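Local coordinates for uridylate-specific endoribonuclease nsp11 (Prrsv 16244b, PDB 5EYI), which probably degrades uridine-rich viral RNA as an endoribonuclease of the arterivirus replicase, which would keep double-stranded RNA sensors of the host from being activated, at residues P38-T42 with R51-S55; S63-A69 with V84-T90; I110-R115 with L153-K159; A132-V137 with H146-Y152. The protein carries 1 engineered substitution. All coordinates share one frame; numbering follows the deposited sequence.

Interaction 1 of 4, residues P38-T42 with R51-S55; sequences PVVTT and RLVAS
Val40 and Leu52 lie side by side and point the same way, as neighbours on two parallel strands do when their residues pair in direct register. The axes of strands 39-41 and 51-55 come within 4.6 Å, at 12° to each other, in the mixed sheet of the N-terminal domain. On one face of the sheet, CG2 of Val40 meets CD2 of Leu52 at 4.1 Å. The valine torsion sets this branch anti to the backbone N, beside the leucine; Ala12 of helix 9-14 packs on both side chains. On the reverse face Thr41 and Val53 are likewise aligned, methyl beside methyl, CG2 to CG2 at 4.2 Å. A chi1 of -175° puts OG1 of Thr41 anti to the backbone N, where Asp22 binds it, and leaves CG2 beside Val53. Val39 and Arg51 meet at a slant: CG2 of Val39 meets Arg51 at CB, and the extended arginine chain then runs off to Asn44, Trp48 and the ring of Phe92.

Between the two faces, the backbones are bonded in the parallel pattern. Leu52 N gives to Val39 O at 2.8 Å, Thr41 N to Leu52 O at 3.0 Å, and Ala54 N to Thr41 O at 2.7 Å. Just past strand 39-41, a water donates to both Thr42 O and Ala54 O. The chemistry implies a division of labour: main-chain bonds fix the register, aliphatic branches fill the buried faces, and the polar ends of Thr41 and Arg51 tie this pair to other parts of the domain.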
loop_
_atom_site.group_PDB
_atom_site.type_symbol
_atom_site.label_atom_id
_atom_site.label_comp_id
_atom_site.label_asym_id
_atom_site.label_seq_id
_atom_site.Cartn_x
_atom_site.Cartn_y
_atom_site.Cartn_z
ATOM N N PRO A 38 27.021 -20.320 9.911
ATOM C CA PRO A 38 27.089 -18.967 9.348
ATOM C C PRO A 38 27.528 -17.980 10.434
ATOM O O PRO A 38 26.954 -17.978 11.530
ATOM C CB PRO A 38 25.646 -18.685 8.899
ATOM C CG PRO A 38 24.982 -20.017 8.841
ATOM C CD PRO A 38 25.651 -20.861 9.882
ATOM N N VAL A 39 28.552 -17.181 10.158
ATOM C CA VAL A 39 29.064 -16.252 11.166
ATOM C C VAL A 39 29.114 -14.820 10.632
ATOM O O VAL A 39 29.515 -14.585 9.505
ATOM C CB VAL A 39 30.444 -16.684 11.717
ATOM C CG1 VAL A 39 30.290 -17.863 12.671
ATOM C CG2 VAL A 39 31.418 -17.016 10.593
ATOM N N VAL A 40 28.670 -13.880 11.459
ATOM C CA VAL A 40 28.817 -12.462 11.187
ATOM C C VAL A 40 30.065 -12.037 11.945
ATOM O O VAL A 40 30.262 -12.423 13.101
ATOM C CB VAL A 40 27.568 -11.628 11.567
ATOM C CG1 VAL A 40 27.145 -11.820 13.023
ATOM C CG2 VAL A 40 27.806 -10.148 11.269
ATOM N N THR A 41 30.919 -11.271 11.281
ATOM C CA THR A 41 32.276 -11.053 11.756
ATOM C C THR A 41 32.899 -9.843 11.069
ATOM O O THR A 41 32.400 -9.391 10.034
ATOM C CB THR A 41 33.146 -12.305 11.483
ATOM O OG1 THR A 41 34.450 -12.134 12.049
ATOM C CG2 THR A 41 33.263 -12.594 9.973
ATOM N N THR A 42 33.979 -9.318 11.653
ATOM C CA THR A 42 34.819 -8.329 10.963
ATOM C C THR A 42 36.109 -8.948 10.424
ATOM O O THR A 42 36.923 -8.238 9.833
ATOM C CB THR A 42 35.145 -7.100 11.838
ATOM O OG1 THR A 42 35.918 -7.496 12.968
ATOM C CG2 THR A 42 33.881 -6.438 12.310
ATOM N N ARG A 51 29.945 -16.778 5.788
ATOM C CA ARG A 51 30.270 -15.663 6.652
ATOM C C ARG A 51 29.769 -14.356 6.089
ATOM O O ARG A 51 29.718 -14.168 4.876
ATOM C CB ARG A 51 31.783 -15.595 6.912
ATOM C CG ARG A 51 32.632 -15.390 5.672
ATOM C CD ARG A 51 34.116 -15.289 6.011
ATOM N NE ARG A 51 34.898 -14.925 4.832
ATOM C CZ ARG A 51 35.180 -15.724 3.803
ATOM N NH1 ARG A 51 34.755 -16.989 3.760
ATOM N NH2 ARG A 51 35.907 -15.251 2.792
ATOM N N LEU A 52 29.398 -13.460 6.991
ATOM C CA LEU A 52 28.935 -12.133 6.637
ATOM C C LEU A 52 29.980 -11.206 7.211
ATOM O O LEU A 52 30.045 -11.043 8.427
ATOM C CB LEU A 52 27.556 -11.862 7.250
ATOM C CG LEU A 52 26.934 -10.501 6.932
ATOM C CD1 LEU A 52 26.691 -10.365 5.433
ATOM C CD2 LEU A 52 25.649 -10.308 7.730
ATOM N N VAL A 53 30.830 -10.643 6.350
ATOM C CA VAL A 53 31.943 -9.832 6.825
ATOM C C VAL A 53 31.515 -8.372 6.822
ATOM O O VAL A 53 31.085 -7.862 5.793
ATOM C CB VAL A 53 33.227 -10.003 5.977
ATOM C CG1 VAL A 53 34.350 -9.132 6.542
ATOM C CG2 VAL A 53 33.672 -11.465 5.950
ATOM N N ALA A 54 31.629 -7.730 7.983
ATOM C CA ALA A 54 31.425 -6.292 8.136
ATOM C C ALA A 54 32.782 -5.590 8.122
ATOM O O ALA A 54 33.666 -5.917 8.920
ATOM C CB ALA A 54 30.726 -6.010 9.448
ATOM N N SER A 55 32.952 -4.629 7.231
ATOM C CA SER A 55 34.250 -3.977 7.074
ATOM C C SER A 55 34.089 -2.496 6.839
ATOM O O SER A 55 33.088 -2.038 6.282
ATOM C CB SER A 55 35.020 -4.597 5.907
ATOM O OG SER A 55 34.312 -4.451 4.687
HETATM O O HOH W 1 36.765 -5.939 8.139
#

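Interaction 2 of 4, residues S63-A69 with V84-T90; sequences SRACIGA and VVSYYLT
Ser86 OG donates to Ala69 O at 2.6 Å, in the carbonyl plane and on a lone pair, tying the turn after strand 64-67 back to strand 85-93, its antiparallel partner in the N-terminal domain. Arg64 and Leu89 form a hydrogen-bonded pair, Arg64 N to Leu89 O and Leu89 N to Arg64 O, each 2.9 Å; farther along, Cys66 N gives to Tyr87 O, Ser86 N to Cys66 O and Gly68 N to Val84 O.

On one side of the sheet Cys66 CB sits over a face of the Tyr87 ring, 3.9 Å from the centroid and 24° off the ring normal, with SG in an oblique sulfur-aromatic contact. With chi1 at 52°, CG of Tyr87 is wedged between its own backbone N and carbonyl carbon, which brings the ring across to the cysteine. Leu89 CG lies at the edge of that ring and also touches SG. The other side carries Ala65, whose CB rests 3.5 Å from Tyr88 CE2 and also meets Val85 CG2. Val84, Val85 and Ser86 help line the pocket occupied by a 2-(2-methoxyethoxy)ethanol molecule, probably a crystallisation additive. At the far end, the hydroxyls Ser63 OG and Thr90 OG1 are hydrogen-bonded at 2.7 Å.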
loop_
_atom_site.group_PDB
_atom_site.type_symbol
_atom_site.label_atom_id
_atom_site.label_comp_id
_atom_site.label_asym_id
_atom_site.label_seq_id
_atom_site.Cartn_x
_atom_site.Cartn_y
_atom_site.Cartn_z
ATOM N N SER A 63 30.960 -6.419 -2.128
ATOM C CA SER A 63 30.806 -5.644 -0.905
ATOM C C SER A 63 29.729 -4.595 -1.138
ATOM O O SER A 63 29.795 -3.839 -2.106
ATOM C CB SER A 63 32.106 -4.955 -0.493
ATOM O OG SER A 63 33.053 -5.901 -0.063
ATOM N N ARG A 64 28.737 -4.588 -0.257
ATOM C CA ARG A 64 27.601 -3.683 -0.328
ATOM C C ARG A 64 27.847 -2.580 0.694
ATOM O O ARG A 64 28.009 -2.864 1.888
ATOM C CB ARG A 64 26.316 -4.461 -0.004
ATOM C CG ARG A 64 25.084 -3.645 0.370
ATOM C CD ARG A 64 24.525 -2.892 -0.814
ATOM N NE ARG A 64 24.058 -3.822 -1.833
ATOM C CZ ARG A 64 23.806 -3.494 -3.092
ATOM N NH1 ARG A 64 23.940 -2.238 -3.511
ATOM N NH2 ARG A 64 23.403 -4.428 -3.941
ATOM N N ALA A 65 27.875 -1.335 0.218
ATOM C CA ALA A 65 27.960 -0.162 1.078
ATOM C C ALA A 65 26.636 0.034 1.822
ATOM O O ALA A 65 25.589 0.179 1.197
ATOM C CB ALA A 65 28.273 1.074 0.244
ATOM N N CYS A 66 26.686 0.035 3.151
ATOM C CA CYS A 66 25.483 0.226 3.963
ATOM C C CYS A 66 25.397 1.678 4.410
ATOM O O CYS A 66 25.956 2.067 5.439
ATOM C CB CYS A 66 25.476 -0.749 5.126
ATOM S SG CYS A 66 25.529 -2.460 4.548
ATOM N N ILE A 67 24.683 2.466 3.613
ATOM C CA ILE A 67 24.678 3.925 3.714
ATOM C C ILE A 67 23.616 4.419 4.685
ATOM O O ILE A 67 22.445 4.086 4.552
ATOM C CB ILE A 67 24.440 4.573 2.330
ATOM C CG1 ILE A 67 25.528 4.128 1.335
ATOM C CG2 ILE A 67 24.437 6.096 2.446
ATOM C CD1 ILE A 67 25.195 4.366 -0.130
ATOM N N GLY A 68 24.029 5.236 5.649
ATOM C CA GLY A 68 23.105 5.810 6.633
ATOM C C GLY A 68 22.551 4.855 7.681
ATOM O O GLY A 68 21.582 5.186 8.365
ATOM N N ALA A 69 23.167 3.684 7.827
ATOM C CA ALA A 69 22.666 2.673 8.726
ATOM C C ALA A 69 23.197 2.934 10.124
ATOM O O ALA A 69 24.320 3.398 10.298
ATOM C CB ALA A 69 23.097 1.296 8.261
ATOM N N VAL A 84 26.345 8.838 4.231
ATOM C CA VAL A 84 27.670 8.370 4.629
ATOM C C VAL A 84 27.602 6.859 4.836
ATOM O O VAL A 84 26.659 6.353 5.451
ATOM C CB VAL A 84 28.135 9.026 5.944
ATOM C CG1 VAL A 84 29.544 8.565 6.304
ATOM C CG2 VAL A 84 28.067 10.551 5.855
ATOM N N VAL A 85 28.618 6.150 4.349
ATOM C CA VAL A 85 28.712 4.695 4.497
ATOM C C VAL A 85 29.032 4.371 5.947
ATOM O O VAL A 85 30.031 4.854 6.475
ATOM C CB VAL A 85 29.825 4.103 3.603
ATOM C CG1 VAL A 85 29.985 2.600 3.841
ATOM C CG2 VAL A 85 29.543 4.383 2.129
ATOM N N SER A 86 28.184 3.566 6.590
ATOM C CA SER A 86 28.412 3.163 7.981
ATOM C C SER A 86 29.389 1.996 8.044
ATOM O O SER A 86 30.280 1.970 8.894
ATOM C CB SER A 86 27.090 2.795 8.663
ATOM O OG SER A 86 26.162 3.853 8.530
ATOM N N TYR A 87 29.203 1.035 7.144
ATOM C CA TYR A 87 30.075 -0.149 7.013
ATOM C C TYR A 87 29.758 -0.813 5.674
ATOM O O TYR A 87 28.759 -0.484 5.048
ATOM C CB TYR A 87 29.854 -1.147 8.179
ATOM C CG TYR A 87 28.393 -1.518 8.386
ATOM C CD1 TYR A 87 27.590 -0.794 9.261
ATOM C CD2 TYR A 87 27.802 -2.557 7.669
ATOM C CE1 TYR A 87 26.249 -1.100 9.429
ATOM C CE2 TYR A 87 26.453 -2.867 7.837
ATOM C CZ TYR A 87 25.685 -2.133 8.718
ATOM O OH TYR A 87 24.348 -2.434 8.879
ATOM N N TYR A 88 30.616 -1.733 5.247
ATOM C CA TYR A 88 30.373 -2.597 4.089
ATOM C C TYR A 88 30.018 -3.983 4.589
ATOM O O TYR A 88 30.520 -4.408 5.617
ATOM C CB TYR A 88 31.615 -2.699 3.197
ATOM C CG TYR A 88 31.867 -1.441 2.415
ATOM C CD1 TYR A 88 32.585 -0.392 2.973
ATOM C CD2 TYR A 88 31.363 -1.287 1.125
ATOM C CE1 TYR A 88 32.796 0.770 2.274
ATOM C CE2 TYR A 88 31.570 -0.120 0.420
ATOM C CZ TYR A 88 32.288 0.903 1.003
ATOM O OH TYR A 88 32.491 2.064 0.309
ATOM N N LEU A 89 29.154 -4.675 3.849
ATOM C CA LEU A 89 28.846 -6.077 4.112
ATOM C C LEU A 89 29.224 -6.927 2.918
ATOM O O LEU A 89 28.918 -6.580 1.778
ATOM C CB LEU A 89 27.357 -6.277 4.414
ATOM C CG LEU A 89 26.858 -5.861 5.797
ATOM C CD1 LEU A 89 25.385 -6.230 5.918
ATOM C CD2 LEU A 89 27.661 -6.476 6.926
ATOM N N THR A 90 29.879 -8.049 3.190
ATOM C CA THR A 90 30.183 -9.019 2.159
ATOM C C THR A 90 29.729 -10.392 2.643
ATOM O O THR A 90 30.140 -10.840 3.698
ATOM C CB THR A 90 31.687 -9.022 1.818
ATOM O OG1 THR A 90 32.150 -7.671 1.706
ATOM C CG2 THR A 90 31.933 -9.738 0.493
#

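Interaction 3 of 4, residues I110-R115 with L153-K159; sequences IEVDCR and LPRVLPK
A Schellman motif ends helix 109-112, and the residues that follow it reach the irregular segment 153-159 through one guanidinium group, that of Arg115, set against Pro154 and Leu157. NH1 and NH2 of Arg115 grip Pro154 O end-on, at 2.9 and 3.0 Å. The carbonyl oxygen lies within 1° of the guanidinium plane, but the two donors meet it differently: NH2 comes in the carbonyl plane on a lone pair, whereas NH1 stands 36° above that plane. Over one face of the same group lies Leu157, its CD1 3.6 Å above the plane and offset toward the rim. Leu153 CB closes in on NH1.

Asp113 is the C-prime residue of the Schellman motif, its positive phi turning the chain out of the helix, and it also orients the arginine. Its OD1 accepts from both NE and NH2 of Arg115 in a side-on salt bridge, NE to OD1 being 2.9 Å. With an aspartate and a carbonyl in its plane and a leucine across a face, the rotation of the guanidinium is probably fixed. The other carboxylate oxygen, OD2, takes a 2.6 Å bond from a water that also donates to Arg155 O.

On the helix itself, at Ile110 and Glu111 of the NendoU domain, the contact becomes mostly packing: Ile110 CG2 meets Leu157 CB at 4.2 Å and lies against Pro158 O at 3.4 Å, and Val148 covers both isoleucine and leucine. Glu111 lies across Lys159, with OE2 near CB of the lysine, but its carboxylate is bound in a salt bridge to Lys10 of the N-terminal domain.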
loop_
_atom_site.group_PDB
_atom_site.type_symbol
_atom_site.label_atom_id
_atom_site.label_comp_id
_atom_site.label_asym_id
_atom_site.label_seq_id
_atom_site.Cartn_x
_atom_site.Cartn_y
_atom_site.Cartn_z
ATOM N N ILE A 110 16.133 3.703 17.210
ATOM C CA ILE A 110 15.418 2.823 18.136
ATOM C C ILE A 110 16.373 2.258 19.211
ATOM O O ILE A 110 16.067 2.312 20.393
ATOM C CB ILE A 110 14.654 1.707 17.383
ATOM C CG1 ILE A 110 13.435 2.307 16.674
ATOM C CG2 ILE A 110 14.189 0.606 18.330
ATOM C CD1 ILE A 110 12.915 1.463 15.531
ATOM N N GLU A 111 17.543 1.774 18.801
ATOM C CA GLU A 111 18.448 1.097 19.733
ATOM C C GLU A 111 19.009 2.057 20.779
ATOM O O GLU A 111 19.126 1.677 21.939
ATOM C CB GLU A 111 19.576 0.354 19.012
ATOM C CG GLU A 111 19.144 -0.949 18.333
ATOM C CD GLU A 111 18.405 -0.735 17.016
ATOM O OE1 GLU A 111 18.258 0.430 16.569
ATOM O OE2 GLU A 111 17.958 -1.741 16.429
ATOM N N VAL A 112 19.331 3.290 20.390
ATOM C CA VAL A 112 19.806 4.294 21.367
ATOM C C VAL A 112 18.695 5.127 21.990
ATOM O O VAL A 112 18.974 5.908 22.883
ATOM C CB VAL A 112 20.904 5.230 20.802
ATOM C CG1 VAL A 112 22.024 4.411 20.197
ATOM C CG2 VAL A 112 20.365 6.218 19.786
ATOM N N ASP A 113 17.456 4.953 21.525
ATOM C CA ASP A 113 16.289 5.722 21.970
ATOM C C ASP A 113 16.396 7.218 21.662
ATOM O O ASP A 113 15.944 8.061 22.442
ATOM C CB ASP A 113 15.995 5.486 23.466
ATOM C CG ASP A 113 14.553 5.803 23.841
ATOM O OD1 ASP A 113 13.646 5.642 23.001
ATOM O OD2 ASP A 113 14.326 6.218 24.986
ATOM N N CYS A 114 16.986 7.543 20.516
ATOM C CA CYS A 114 16.986 8.912 20.031
ATOM C C CYS A 114 15.757 9.113 19.160
ATOM O O CYS A 114 15.622 8.460 18.128
ATOM C CB CYS A 114 18.235 9.211 19.221
ATOM S SG CYS A 114 18.244 10.904 18.589
ATOM N N ARG A 115 14.874 10.023 19.566
ATOM C CA ARG A 115 13.620 10.264 18.845
ATOM C C ARG A 115 13.597 11.601 18.111
ATOM O O ARG A 115 12.534 12.165 17.873
ATOM C CB ARG A 115 12.459 10.143 19.815
ATOM C CG ARG A 115 12.565 8.863 20.620
ATOM C CD ARG A 115 11.276 8.495 21.286
ATOM N NE ARG A 115 11.422 7.249 22.022
ATOM C CZ ARG A 115 10.414 6.544 22.519
ATOM N NH1 ARG A 115 9.146 6.940 22.359
ATOM N NH2 ARG A 115 10.671 5.423 23.182
ATOM N N LEU A 153 4.052 7.839 21.298
ATOM C CA LEU A 153 4.802 6.591 21.377
ATOM C C LEU A 153 5.084 6.213 22.827
ATOM O O LEU A 153 5.192 7.088 23.686
ATOM C CB LEU A 153 6.129 6.700 20.640
ATOM C CG LEU A 153 6.065 7.024 19.153
ATOM C CD1 LEU A 153 7.481 6.959 18.613
ATOM C CD2 LEU A 153 5.125 6.089 18.400
ATOM N N PRO A 154 5.206 4.901 23.104
ATOM C CA PRO A 154 5.564 4.453 24.454
ATOM C C PRO A 154 7.059 4.593 24.705
ATOM O O PRO A 154 7.825 4.840 23.776
ATOM C CB PRO A 154 5.174 2.985 24.435
ATOM C CG PRO A 154 5.401 2.569 23.016
ATOM C CD PRO A 154 5.070 3.769 22.168
ATOM N N ARG A 155 7.474 4.406 25.948
ATOM C CA ARG A 155 8.889 4.501 26.307
ATOM C C ARG A 155 9.757 3.349 25.770
ATOM O O ARG A 155 10.914 3.575 25.444
ATOM C CB ARG A 155 9.051 4.654 27.824
ATOM C CG ARG A 155 8.717 6.058 28.312
ATOM C CD ARG A 155 8.609 6.116 29.823
ATOM N NE ARG A 155 9.881 5.815 30.495
ATOM C CZ ARG A 155 10.785 6.707 30.917
ATOM N NH1 ARG A 155 10.611 8.014 30.752
ATOM N NH2 ARG A 155 11.890 6.277 31.515
ATOM N N VAL A 156 9.221 2.136 25.664
ATOM C CA VAL A 156 10.012 1.007 25.138
ATOM C C VAL A 156 9.525 0.662 23.741
ATOM O O VAL A 156 8.354 0.379 23.529
ATOM C CB VAL A 156 10.171 -0.222 26.110
ATOM C CG1 VAL A 156 9.198 -0.214 27.270
ATOM C CG2 VAL A 156 10.165 -1.579 25.392
ATOM N N LEU A 157 10.451 0.745 22.793
ATOM C CA LEU A 157 10.214 0.414 21.398
ATOM C C LEU A 157 10.968 -0.873 21.092
ATOM O O LEU A 157 12.165 -0.966 21.371
ATOM C CB LEU A 157 10.710 1.541 20.497
ATOM C CG LEU A 157 10.053 2.909 20.741
ATOM C CD1 LEU A 157 10.654 3.974 19.828
ATOM C CD2 LEU A 157 8.541 2.849 20.559
ATOM N N PRO A 158 10.281 -1.880 20.525
ATOM C CA PRO A 158 11.002 -3.104 20.161
ATOM C C PRO A 158 12.173 -2.830 19.207
ATOM O O PRO A 158 12.048 -2.003 18.285
ATOM C CB PRO A 158 9.934 -3.953 19.469
ATOM C CG PRO A 158 8.626 -3.434 19.959
ATOM C CD PRO A 158 8.829 -1.989 20.289
ATOM N N LYS A 159 13.288 -3.521 19.426
ATOM C CA LYS A 159 14.482 -3.340 18.605
ATOM C C LYS A 159 14.376 -4.220 17.376
ATOM O O LYS A 159 15.022 -5.259 17.275
ATOM C CB LYS A 159 15.742 -3.647 19.410
ATOM C CG LYS A 159 15.974 -2.669 20.552
ATOM C CD LYS A 159 17.025 -3.215 21.494
ATOM C CE LYS A 159 17.367 -2.233 22.595
ATOM N NZ LYS A 159 18.571 -2.711 23.336
HETATM O O HOH W 2 12.072 5.815 26.227
#

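Interaction 4 of 4, residues A132-V137 with H146-Y152; sequences AFIGDV and HHVTSRY. With SO4 (sulfate ion), chain C.
Ile134 CG2 lies over one face of the Arg151 guanidinium, 3.5 Å above its plane, while a sulfate, probably from the crystallisation liquor, sits at the edge. The Tyr152 ring has Arg151 CB over the centre of one face, and Asp136 N and Gly135 C approach its edge. The His146 ring has Ala132 O near its plane. All this belongs to the NendoU domain, where the end of helix 130-133 and the start of strand 136-138 meet the loop that follows strand 141-143 and holds His146, a predicted active-site residue. NE2 of this histidine is hydrogen-bonded to Glu195 of the second subunit.

Three main-chain carbonyls in a row serve the loop. Ala132 O receives His146 N at 3.2 Å, Phe133 O is 2.6 Å from Ser150 OG, and Ile134 O takes Arg151 N at 2.8 Å. A type I turn from His147 to Ser150 shapes the loop between the outer two; within it His147 ND1 and Thr149 OG1 are hydrogen-bonded at 2.7 Å. Gly135, with positive phi, turns the chain from helix to strand beside the Tyr152 ring. The extended chain of Arg151 runs alongside Ile134, and its NE and NH2 reach sulfate O3 and O4. One water joins Gly135 O, Tyr152 OH and Arg151 NH1, the last at 2.6 Å.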
loop_
_atom_site.group_PDB
_atom_site.type_symbol
_atom_site.label_atom_id
_atom_site.label_comp_id
_atom_site.label_asym_id
_atom_site.label_seq_id
_atom_site.Cartn_x
_atom_site.Cartn_y
_atom_site.Cartn_z
ATOM N N ALA A 132 0.813 10.174 8.486
ATOM C CA ALA A 132 1.803 9.072 8.482
ATOM C C ALA A 132 2.881 9.157 9.562
ATOM O O ALA A 132 3.119 8.179 10.285
ATOM C CB ALA A 132 2.489 8.968 7.127
ATOM N N PHE A 133 3.527 10.318 9.657
ATOM C CA PHE A 133 4.807 10.451 10.358
ATOM C C PHE A 133 4.791 11.226 11.680
ATOM O O PHE A 133 5.684 11.033 12.511
ATOM C CB PHE A 133 5.850 11.043 9.395
ATOM C CG PHE A 133 6.037 10.237 8.125
ATOM C CD1 PHE A 133 6.263 8.861 8.175
ATOM C CD2 PHE A 133 5.999 10.856 6.874
ATOM C CE1 PHE A 133 6.436 8.123 7.013
ATOM C CE2 PHE A 133 6.168 10.123 5.713
ATOM C CZ PHE A 133 6.385 8.754 5.782
ATOM N N ILE A 134 3.794 12.084 11.887
ATOM C CA ILE A 134 3.655 12.832 13.142
ATOM C C ILE A 134 2.581 12.184 14.041
ATOM O O ILE A 134 2.820 11.924 15.224
ATOM C CB ILE A 134 3.398 14.330 12.856
ATOM C CG1 ILE A 134 4.623 14.924 12.132
ATOM C CG2 ILE A 134 3.110 15.095 14.143
ATOM C CD1 ILE A 134 4.427 16.329 11.582
ATOM N N GLY A 135 1.422 11.902 13.457
ATOM C CA GLY A 135 0.311 11.302 14.162
ATOM C C GLY A 135 -0.727 12.333 14.537
ATOM O O GLY A 135 -0.420 13.510 14.723
ATOM N N ASP A 136 -1.965 11.879 14.644
ATOM C CA ASP A 136 -3.068 12.749 15.023
ATOM C C ASP A 136 -4.147 11.951 15.729
ATOM O O ASP A 136 -4.103 10.723 15.745
ATOM C CB ASP A 136 -3.646 13.421 13.781
ATOM C CG ASP A 136 -4.388 12.449 12.889
ATOM O OD1 ASP A 136 -4.068 11.239 12.907
ATOM O OD2 ASP A 136 -5.304 12.893 12.171
ATOM N N VAL A 137 -5.120 12.665 16.281
ATOM C CA VAL A 137 -6.202 12.067 17.046
ATOM C C VAL A 137 -7.539 12.452 16.421
ATOM O O VAL A 137 -7.784 13.624 16.147
ATOM C CB VAL A 137 -6.135 12.520 18.516
ATOM C CG1 VAL A 137 -7.387 12.111 19.289
ATOM C CG2 VAL A 137 -4.883 11.955 19.168
ATOM N N HIS A 146 3.795 6.224 12.750
ATOM C CA HIS A 146 4.590 5.160 12.146
ATOM C C HIS A 146 6.096 5.421 12.114
ATOM O O HIS A 146 6.832 4.684 11.469
ATOM C CB HIS A 146 4.049 4.850 10.759
ATOM C CG HIS A 146 2.649 4.316 10.769
ATOM N ND1 HIS A 146 1.583 5.033 10.281
ATOM C CD2 HIS A 146 2.139 3.138 11.199
ATOM C CE1 HIS A 146 0.478 4.320 10.404
ATOM N NE2 HIS A 146 0.787 3.167 10.962
ATOM N N HIS A 147 6.563 6.430 12.844
ATOM C CA HIS A 147 7.980 6.746 12.870
ATOM C C HIS A 147 8.473 6.952 14.296
ATOM O O HIS A 147 7.705 7.307 15.186
ATOM C CB HIS A 147 8.279 7.980 12.014
ATOM C CG HIS A 147 9.704 8.068 11.574
ATOM N ND1 HIS A 147 10.549 9.077 11.974
ATOM C CD2 HIS A 147 10.444 7.250 10.791
ATOM C CE1 HIS A 147 11.746 8.889 11.449
ATOM N NE2 HIS A 147 11.711 7.783 10.726
ATOM N N VAL A 148 9.768 6.723 14.487
ATOM C CA VAL A 148 10.419 6.882 15.779
ATOM C C VAL A 148 10.333 8.320 16.309
ATOM O O VAL A 148 10.473 8.544 17.508
ATOM C CB VAL A 148 11.900 6.438 15.702
ATOM C CG1 VAL A 148 12.736 7.453 14.928
ATOM C CG2 VAL A 148 12.468 6.190 17.097
ATOM N N THR A 149 10.117 9.269 15.405
ATOM C CA THR A 149 9.909 10.674 15.735
ATOM C C THR A 149 8.427 11.050 15.978
ATOM O O THR A 149 8.137 12.203 16.321
ATOM C CB THR A 149 10.479 11.574 14.609
ATOM O OG1 THR A 149 9.819 11.295 13.364
ATOM C CG2 THR A 149 11.981 11.342 14.438
ATOM N N SER A 150 7.504 10.095 15.829
ATOM C CA SER A 150 6.069 10.383 15.924
ATOM C C SER A 150 5.618 10.706 17.345
ATOM O O SER A 150 6.320 10.461 18.326
ATOM C CB SER A 150 5.227 9.216 15.390
ATOM O OG SER A 150 5.538 8.918 14.041
ATOM N N ARG A 151 4.419 11.258 17.434
ATOM C CA ARG A 151 3.764 11.472 18.721
ATOM C C ARG A 151 3.188 10.176 19.275
ATOM O O ARG A 151 3.119 9.154 18.576
ATOM C CB ARG A 151 2.648 12.484 18.574
ATOM C CG ARG A 151 3.143 13.881 18.301
ATOM C CD ARG A 151 1.974 14.770 17.929
ATOM N NE ARG A 151 2.374 16.156 17.718
ATOM C CZ ARG A 151 1.708 17.038 16.964
ATOM N NH1 ARG A 151 0.588 16.700 16.327
ATOM N NH2 ARG A 151 2.182 18.279 16.831
ATOM N N TYR A 152 2.801 10.244 20.550
ATOM C CA TYR A 152 2.007 9.213 21.223
ATOM C C TYR A 152 2.727 7.857 21.427
ATOM O O TYR A 152 2.082 6.849 21.737
ATOM C CB TYR A 152 0.665 9.043 20.487
ATOM C CG TYR A 152 -0.009 10.372 20.178
ATOM C CD1 TYR A 152 -0.195 11.328 21.176
ATOM C CD2 TYR A 152 -0.435 10.685 18.884
ATOM C CE1 TYR A 152 -0.794 12.548 20.902
ATOM C CE2 TYR A 152 -1.032 11.908 18.598
ATOM C CZ TYR A 152 -1.203 12.834 19.611
ATOM O OH TYR A 152 -1.787 14.047 19.351
HETATM S S SO4 C . 4.966 17.813 19.241
HETATM O O1 SO4 C . 6.235 18.166 19.903
HETATM O O2 SO4 C . 3.823 18.493 19.894
HETATM O O3 SO4 C . 4.848 16.344 19.369
HETATM O O4 SO4 C . 4.890 18.201 17.808
HETATM O O HOH W 3 7.806 12.871 12.566
HETATM O O HOH W 4 -1.424 15.175 16.916
#

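Overall arrangement
Interactions 1 and 2 belong to one sheet of the N-terminal domain, whereas interactions 3 and 4 join helix ends to loops in the NendoU domain. The first is buried and the second partly so; they join directly, Ser55 O to Tyr88 N and Val53 N to Thr90 O, since strands 51-55 and 85-93 are neighbours. Their chemistry is main-chain rungs between largely apolar side-chain packing. Interaction 3 is a surface contact in which an arginine side chain binds a carbonyl, while the partly buried interaction 4 adds main-chain bonds between loop and helix end. These two also touch, Arg115 and Leu153 packing on 146-152, and the 132-152 region lies between the segments of interaction 3 in the chain.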